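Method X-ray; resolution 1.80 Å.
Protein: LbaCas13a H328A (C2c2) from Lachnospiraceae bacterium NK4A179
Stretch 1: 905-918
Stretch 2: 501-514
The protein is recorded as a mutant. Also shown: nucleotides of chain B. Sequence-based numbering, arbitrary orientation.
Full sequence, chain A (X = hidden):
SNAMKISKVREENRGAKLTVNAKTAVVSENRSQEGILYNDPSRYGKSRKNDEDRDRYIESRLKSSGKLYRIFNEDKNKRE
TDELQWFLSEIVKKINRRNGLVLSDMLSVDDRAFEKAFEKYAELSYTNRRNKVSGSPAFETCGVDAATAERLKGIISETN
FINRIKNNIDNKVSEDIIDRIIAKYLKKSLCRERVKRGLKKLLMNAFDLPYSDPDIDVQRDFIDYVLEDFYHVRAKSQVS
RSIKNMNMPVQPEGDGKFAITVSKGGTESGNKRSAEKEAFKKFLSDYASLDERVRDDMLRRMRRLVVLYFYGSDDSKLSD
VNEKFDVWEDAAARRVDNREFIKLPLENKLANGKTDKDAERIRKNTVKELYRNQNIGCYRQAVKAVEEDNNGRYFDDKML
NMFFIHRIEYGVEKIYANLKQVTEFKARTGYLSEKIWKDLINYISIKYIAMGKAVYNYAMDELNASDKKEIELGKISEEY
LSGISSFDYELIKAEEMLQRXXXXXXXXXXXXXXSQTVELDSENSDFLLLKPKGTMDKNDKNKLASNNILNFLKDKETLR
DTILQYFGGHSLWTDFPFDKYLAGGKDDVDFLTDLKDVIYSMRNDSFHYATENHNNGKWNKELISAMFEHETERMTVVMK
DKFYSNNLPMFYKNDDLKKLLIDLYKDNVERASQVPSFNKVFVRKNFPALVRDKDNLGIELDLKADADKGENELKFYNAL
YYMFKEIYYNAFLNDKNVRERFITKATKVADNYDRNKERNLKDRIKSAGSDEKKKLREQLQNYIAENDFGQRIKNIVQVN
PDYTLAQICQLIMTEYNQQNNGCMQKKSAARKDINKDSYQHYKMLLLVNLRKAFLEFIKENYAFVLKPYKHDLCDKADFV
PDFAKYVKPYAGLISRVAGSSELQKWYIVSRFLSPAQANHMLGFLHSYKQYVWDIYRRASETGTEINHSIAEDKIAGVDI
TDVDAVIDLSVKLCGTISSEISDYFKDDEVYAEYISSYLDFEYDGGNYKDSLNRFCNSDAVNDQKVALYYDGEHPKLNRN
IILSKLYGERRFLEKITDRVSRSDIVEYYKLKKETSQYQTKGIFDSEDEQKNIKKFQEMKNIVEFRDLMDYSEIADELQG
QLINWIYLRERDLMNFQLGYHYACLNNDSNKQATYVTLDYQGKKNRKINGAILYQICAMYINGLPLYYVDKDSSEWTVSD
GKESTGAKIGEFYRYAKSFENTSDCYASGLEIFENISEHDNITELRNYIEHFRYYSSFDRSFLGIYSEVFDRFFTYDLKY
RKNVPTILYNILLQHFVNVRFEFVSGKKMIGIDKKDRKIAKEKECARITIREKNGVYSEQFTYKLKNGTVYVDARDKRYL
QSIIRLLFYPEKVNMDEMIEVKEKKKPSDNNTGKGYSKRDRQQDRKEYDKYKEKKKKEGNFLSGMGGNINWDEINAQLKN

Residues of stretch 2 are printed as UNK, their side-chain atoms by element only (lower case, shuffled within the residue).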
# COMPACT_ATOMS: atom_id res chain seq x y z
N LYS A 905 9.20 15.94 -18.71
CA LYS A 905 9.49 15.42 -17.38
C LYS A 905 9.16 13.93 -17.28
O LYS A 905 9.96 13.15 -16.76
CB LYS A 905 8.71 16.17 -16.31
CG LYS A 905 9.03 17.64 -16.15
CD LYS A 905 8.15 18.14 -15.01
CE LYS A 905 7.89 19.61 -15.09
NZ LYS A 905 6.88 19.98 -14.07
N TRP A 906 7.96 13.54 -17.71
CA TRP A 906 7.60 12.12 -17.66
C TRP A 906 8.60 11.30 -18.45
O TRP A 906 8.97 10.19 -18.05
CB TRP A 906 6.20 11.89 -18.22
CG TRP A 906 5.14 12.36 -17.31
CD1 TRP A 906 4.45 13.53 -17.40
CD2 TRP A 906 4.64 11.67 -16.16
NE1 TRP A 906 3.53 13.62 -16.37
CE2 TRP A 906 3.63 12.49 -15.60
CE3 TRP A 906 4.94 10.45 -15.55
CZ2 TRP A 906 2.93 12.12 -14.45
CZ3 TRP A 906 4.23 10.09 -14.42
CH2 TRP A 906 3.24 10.92 -13.88
N TYR A 907 9.02 11.83 -19.59
CA TYR A 907 10.02 11.16 -20.41
C TYR A 907 11.31 10.93 -19.64
O TYR A 907 11.75 9.79 -19.48
CB TYR A 907 10.29 12.01 -21.65
CG TYR A 907 11.44 11.52 -22.49
CD1 TYR A 907 11.60 10.16 -22.78
CD2 TYR A 907 12.35 12.43 -23.03
CE1 TYR A 907 12.66 9.73 -23.56
CE2 TYR A 907 13.40 12.01 -23.81
CZ TYR A 907 13.55 10.66 -24.09
OH TYR A 907 14.61 10.25 -24.88
N ILE A 908 11.95 12.01 -19.18
CA ILE A 908 13.27 11.86 -18.56
C ILE A 908 13.17 11.05 -17.27
O ILE A 908 14.02 10.19 -17.01
CB ILE A 908 13.91 13.23 -18.33
CG1 ILE A 908 14.19 13.90 -19.68
CG2 ILE A 908 15.21 13.10 -17.51
CD1 ILE A 908 15.15 13.06 -20.58
N VAL A 909 12.15 11.29 -16.44
CA VAL A 909 12.07 10.55 -15.19
C VAL A 909 11.89 9.06 -15.46
O VAL A 909 12.63 8.23 -14.92
CB VAL A 909 10.95 11.11 -14.29
CG1 VAL A 909 10.67 10.15 -13.11
CG2 VAL A 909 11.37 12.45 -13.74
N SER A 910 10.94 8.70 -16.33
CA SER A 910 10.72 7.27 -16.58
C SER A 910 11.90 6.65 -17.31
O SER A 910 12.24 5.48 -17.08
CB SER A 910 9.44 7.04 -17.38
OG SER A 910 9.54 7.54 -18.70
N ARG A 911 12.57 7.44 -18.15
CA ARG A 911 13.65 6.90 -18.97
C ARG A 911 14.85 6.50 -18.13
O ARG A 911 15.61 5.62 -18.54
CB ARG A 911 14.06 7.94 -20.03
CG ARG A 911 14.99 7.39 -21.10
CD ARG A 911 14.33 6.33 -21.96
NE ARG A 911 15.25 5.91 -23.01
CZ ARG A 911 16.13 4.92 -22.89
NH1 ARG A 911 16.23 4.21 -21.77
NH2 ARG A 911 16.93 4.63 -23.91
N PHE A 912 15.04 7.13 -16.97
CA PHE A 912 16.17 6.82 -16.10
C PHE A 912 15.85 5.74 -15.08
O PHE A 912 16.63 5.55 -14.14
CB PHE A 912 16.65 8.09 -15.41
CG PHE A 912 17.69 8.82 -16.20
CD1 PHE A 912 19.01 8.44 -16.15
CD2 PHE A 912 17.31 9.83 -17.08
CE1 PHE A 912 19.96 9.07 -16.91
CE2 PHE A 912 18.26 10.48 -17.85
CZ PHE A 912 19.59 10.09 -17.77
N LEU A 913 14.74 5.03 -15.24
CA LEU A 913 14.41 3.94 -14.33
C LEU A 913 14.94 2.62 -14.86
O LEU A 913 15.28 2.49 -16.03
CB LEU A 913 12.89 3.85 -14.16
CG LEU A 913 12.19 5.07 -13.60
CD1 LEU A 913 10.68 4.83 -13.60
CD2 LEU A 913 12.73 5.37 -12.19
N SER A 914 15.02 1.62 -13.97
CA SER A 914 15.19 0.26 -14.46
C SER A 914 13.96 -0.14 -15.26
O SER A 914 12.89 0.45 -15.10
CB SER A 914 15.39 -0.71 -13.29
OG SER A 914 14.16 -0.88 -12.62
N PRO A 915 14.09 -1.14 -16.15
CA PRO A 915 12.90 -1.61 -16.88
C PRO A 915 11.78 -2.04 -15.96
O PRO A 915 10.61 -1.75 -16.24
CB PRO A 915 13.43 -2.81 -17.69
CG PRO A 915 14.90 -2.61 -17.77
CD PRO A 915 15.32 -1.83 -16.56
N ALA A 916 12.10 -2.72 -14.87
CA ALA A 916 11.06 -3.15 -13.95
C ALA A 916 10.39 -1.96 -13.29
O ALA A 916 9.17 -1.96 -13.08
CB ALA A 916 11.64 -4.08 -12.88
N GLN A 917 11.17 -0.94 -12.94
CA GLN A 917 10.60 0.24 -12.34
C GLN A 917 9.73 1.00 -13.33
O GLN A 917 8.64 1.44 -12.98
CB GLN A 917 11.69 1.16 -11.80
CG GLN A 917 12.32 0.59 -10.56
CD GLN A 917 13.47 1.42 -10.13
OE1 GLN A 917 14.18 2.00 -10.97
NE2 GLN A 917 13.66 1.52 -8.82
N ALA A 918 10.19 1.13 -14.58
CA ALA A 918 9.38 1.83 -15.56
C ALA A 918 8.07 1.08 -15.78
O ALA A 918 7.00 1.70 -15.92
CB ALA A 918 10.14 1.99 -16.88
N UNK A 501 3.51 7.71 -5.73
CA UNK A 501 4.22 6.74 -6.55
C UNK A 501 5.22 7.42 -7.48
O UNK A 501 6.35 6.94 -7.64
o UNK A 501 0.06 4.26 -6.19
c UNK A 501 3.22 5.89 -7.34
o UNK A 501 0.56 5.34 -8.02
c UNK A 501 2.33 5.01 -6.44
c UNK A 501 0.88 4.86 -6.93
N UNK A 502 4.82 8.53 -8.10
CA UNK A 502 5.72 9.25 -9.00
C UNK A 502 6.90 9.83 -8.24
O UNK A 502 8.02 9.85 -8.76
c UNK A 502 4.94 10.35 -9.73
c UNK A 502 5.83 11.12 -10.72
o UNK A 502 3.86 9.75 -10.45
N UNK A 503 6.67 10.27 -7.00
CA UNK A 503 7.75 10.84 -6.21
C UNK A 503 8.86 9.83 -6.00
O UNK A 503 10.05 10.18 -5.97
c UNK A 503 7.22 11.34 -4.87
N UNK A 504 8.49 8.56 -5.84
CA UNK A 504 9.47 7.50 -5.65
C UNK A 504 10.35 7.38 -6.89
O UNK A 504 11.58 7.30 -6.80
c UNK A 504 9.70 4.97 -5.47
c UNK A 504 8.75 6.18 -5.34
c UNK A 504 8.11 6.25 -3.94
N UNK A 505 9.72 7.41 -8.07
CA UNK A 505 10.47 7.24 -9.31
C UNK A 505 11.33 8.45 -9.62
O UNK A 505 12.43 8.28 -10.16
c UNK A 505 9.56 4.49 -9.96
o UNK A 505 6.92 2.04 -9.42
c UNK A 505 8.94 3.28 -9.70
c UNK A 505 8.82 5.64 -10.23
c UNK A 505 9.51 6.95 -10.47
c UNK A 505 7.56 3.23 -9.69
c UNK A 505 6.82 4.36 -9.93
c UNK A 505 7.44 5.56 -10.20
N UNK A 506 10.87 9.66 -9.26
CA UNK A 506 11.75 10.84 -9.36
C UNK A 506 13.04 10.60 -8.58
O UNK A 506 14.14 10.82 -9.09
c UNK A 506 9.87 12.43 -9.77
c UNK A 506 11.02 12.11 -8.86
c UNK A 506 12.00 13.32 -8.79
N UNK A 507 12.92 10.09 -7.34
CA UNK A 507 14.10 9.80 -6.54
C UNK A 507 15.00 8.77 -7.22
O UNK A 507 16.22 8.93 -7.24
c UNK A 507 13.69 9.31 -5.15
N UNK A 508 14.41 7.69 -7.77
CA UNK A 508 15.23 6.67 -8.41
C UNK A 508 15.88 7.19 -9.69
O UNK A 508 17.01 6.81 -10.01
c UNK A 508 14.41 5.41 -8.72
c UNK A 508 15.33 2.82 -6.08
c UNK A 508 14.31 4.46 -7.55
c UNK A 508 13.04 3.46 -5.74
c UNK A 508 15.41 3.70 -7.17
c UNK A 508 14.13 2.71 -5.37
c UNK A 508 13.13 4.34 -6.84
N UNK A 509 15.16 8.01 -10.44
CA UNK A 509 15.75 8.56 -11.66
C UNK A 509 16.95 9.41 -11.31
O UNK A 509 18.00 9.33 -11.97
c UNK A 509 14.71 9.39 -12.42
N UNK A 510 16.83 10.23 -10.26
CA UNK A 510 17.95 11.04 -9.80
C UNK A 510 19.11 10.17 -9.36
O UNK A 510 20.27 10.42 -9.71
c UNK A 510 17.49 11.97 -8.67
N UNK A 511 18.82 9.13 -8.57
CA UNK A 511 19.85 8.19 -8.15
C UNK A 511 20.57 7.58 -9.35
O UNK A 511 21.80 7.56 -9.42
n UNK A 511 22.35 5.62 -5.67
c UNK A 511 23.37 5.90 -4.86
c UNK A 511 20.23 6.00 -6.90
c UNK A 511 21.44 6.63 -6.19
c UNK A 511 19.23 7.08 -7.28
n UNK A 511 23.61 7.17 -4.51
n UNK A 511 24.15 4.93 -4.41
N UNK A 512 19.80 7.06 -10.32
CA UNK A 512 20.44 6.42 -11.46
C UNK A 512 21.29 7.40 -12.25
O UNK A 512 22.43 7.09 -12.61
n UNK A 512 17.95 3.08 -10.28
c UNK A 512 18.65 4.66 -11.63
c UNK A 512 19.00 3.93 -10.55
c UNK A 512 17.00 3.29 -11.17
n UNK A 512 17.39 4.24 -11.99
c UNK A 512 19.39 5.75 -12.34
N UNK A 513 20.76 8.59 -12.53
CA UNK A 513 21.56 9.56 -13.27
C UNK A 513 22.80 9.96 -12.48
O UNK A 513 23.88 10.17 -13.05
c UNK A 513 22.19 11.46 -15.57
c UNK A 513 20.47 13.02 -14.67
c UNK A 513 21.46 11.95 -14.32
c UNK A 513 20.73 10.80 -13.59
N UNK A 514 22.68 10.08 -11.16
CA UNK A 514 23.82 10.50 -10.35
C UNK A 514 24.86 9.39 -10.23
O UNK A 514 26.05 9.67 -10.06
c UNK A 514 23.35 10.93 -8.96
o UNK A 514 23.35 9.85 -8.05
P U B 35 5.35 -6.18 -20.64
OP1 U B 35 4.47 -5.09 -20.15
OP2 U B 35 5.26 -6.43 -22.09
O5' U B 35 6.86 -5.90 -20.26
C5' U B 35 7.66 -5.00 -21.00
C4' U B 35 9.06 -5.03 -20.48
O4' U B 35 9.08 -4.59 -19.10
C3' U B 35 9.68 -6.42 -20.42
O3' U B 35 10.18 -6.79 -21.68
C2' U B 35 10.74 -6.27 -19.34
O2' U B 35 11.93 -5.72 -19.89
C1' U B 35 10.10 -5.25 -18.39
N1 U B 35 9.50 -5.91 -17.22
C2 U B 35 10.37 -6.21 -16.19
O2 U B 35 11.55 -5.91 -16.21
N3 U B 35 9.80 -6.84 -15.12
C4 U B 35 8.49 -7.22 -14.99
O4 U B 35 8.15 -7.81 -13.96
C5 U B 35 7.65 -6.90 -16.10
C6 U B 35 8.17 -6.27 -17.16

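Position 501 carries three carbons in a chain, the third bearing two oxygens, and lies out of reach of stretch 1; the carboxylate makes it Glu 501. At 502 one carbon bears an oxygen and a second carbon, a branched hydroxyl side chain, and the oxygen lies 3.7 Å from CH2 of Trp 906. This is Thr 502, whose OG1 is hydrogen-bonded elsewhere in the structure. Position 503, a single carbon, and position 504, one carbon forking into two, are out of reach of stretch 1: Ala 503 and Val 504.

At 505 a carbon leads to a six-membered carbon ring bearing one oxygen. One ring carbon lies 3.8 Å from CD1 of Leu 913 and another 3.8 Å from O of Gln 917; this is Tyr 505. Position 506 again shows one carbon carrying two; one branch is 4.1 Å from CG1 of Val 909. It is Val 506, pointing away from stretch 1 yet still brushed by that methyl. The lone carbon at 507 also points away and makes no contact with stretch 1: Ala 507.

Position 508 has one carbon and a six-carbon ring without oxygen. NE2 of Gln 917 sits over one face of this ring, 3.2 Å from its nearest carbon, and the residue is Phe 508. At 509 there is one carbon, 3.8 Å from CB of Phe 912 and 3.5 Å from O of Val 909. This is Ala 509; its CA and CA of Phe 912, 4.8 Å apart, are the nearest CA pair. Position 510, one carbon facing away, is Ala 510. Position 511 has three carbons, a nitrogen and a carbon holding two more nitrogens; this guanidinium group, Arg 511, leads away from stretch 1.

At 512 a carbon bears a five-membered ring of three carbons and two nitrogens, one nitrogen 2.6 Å from O of Phe 912; this is His 512, whose ND1 donates the hydrogen bond. Position 513 has four carbons forked at the second, one terminal carbon 3.5 Å from CE1 of Phe 912: Leu 513, whose CB makes an off-centre CH-pi contact with that ring. Position 514, one carbon and one oxygen, is Ser 514, out of reach.

The contact joins an apolar surface to one polar anchor. The helices cross at 64°; Val 909 from the first, with Phe 912 and Leu 913 from the loop that follows, pack around the small Ala 509. Where the first helix ends, His 512 binds the carbonyl of Phe 912. Gln 917 braces the turn: its OE1 accepts from N of Ser 914 (3.1 Å), while OG of Ser 914, at the N-cap, accepts from N of Gln 917 (3.0 Å).

Stretch 2 (501-514) ETAVYVAFAARHLS
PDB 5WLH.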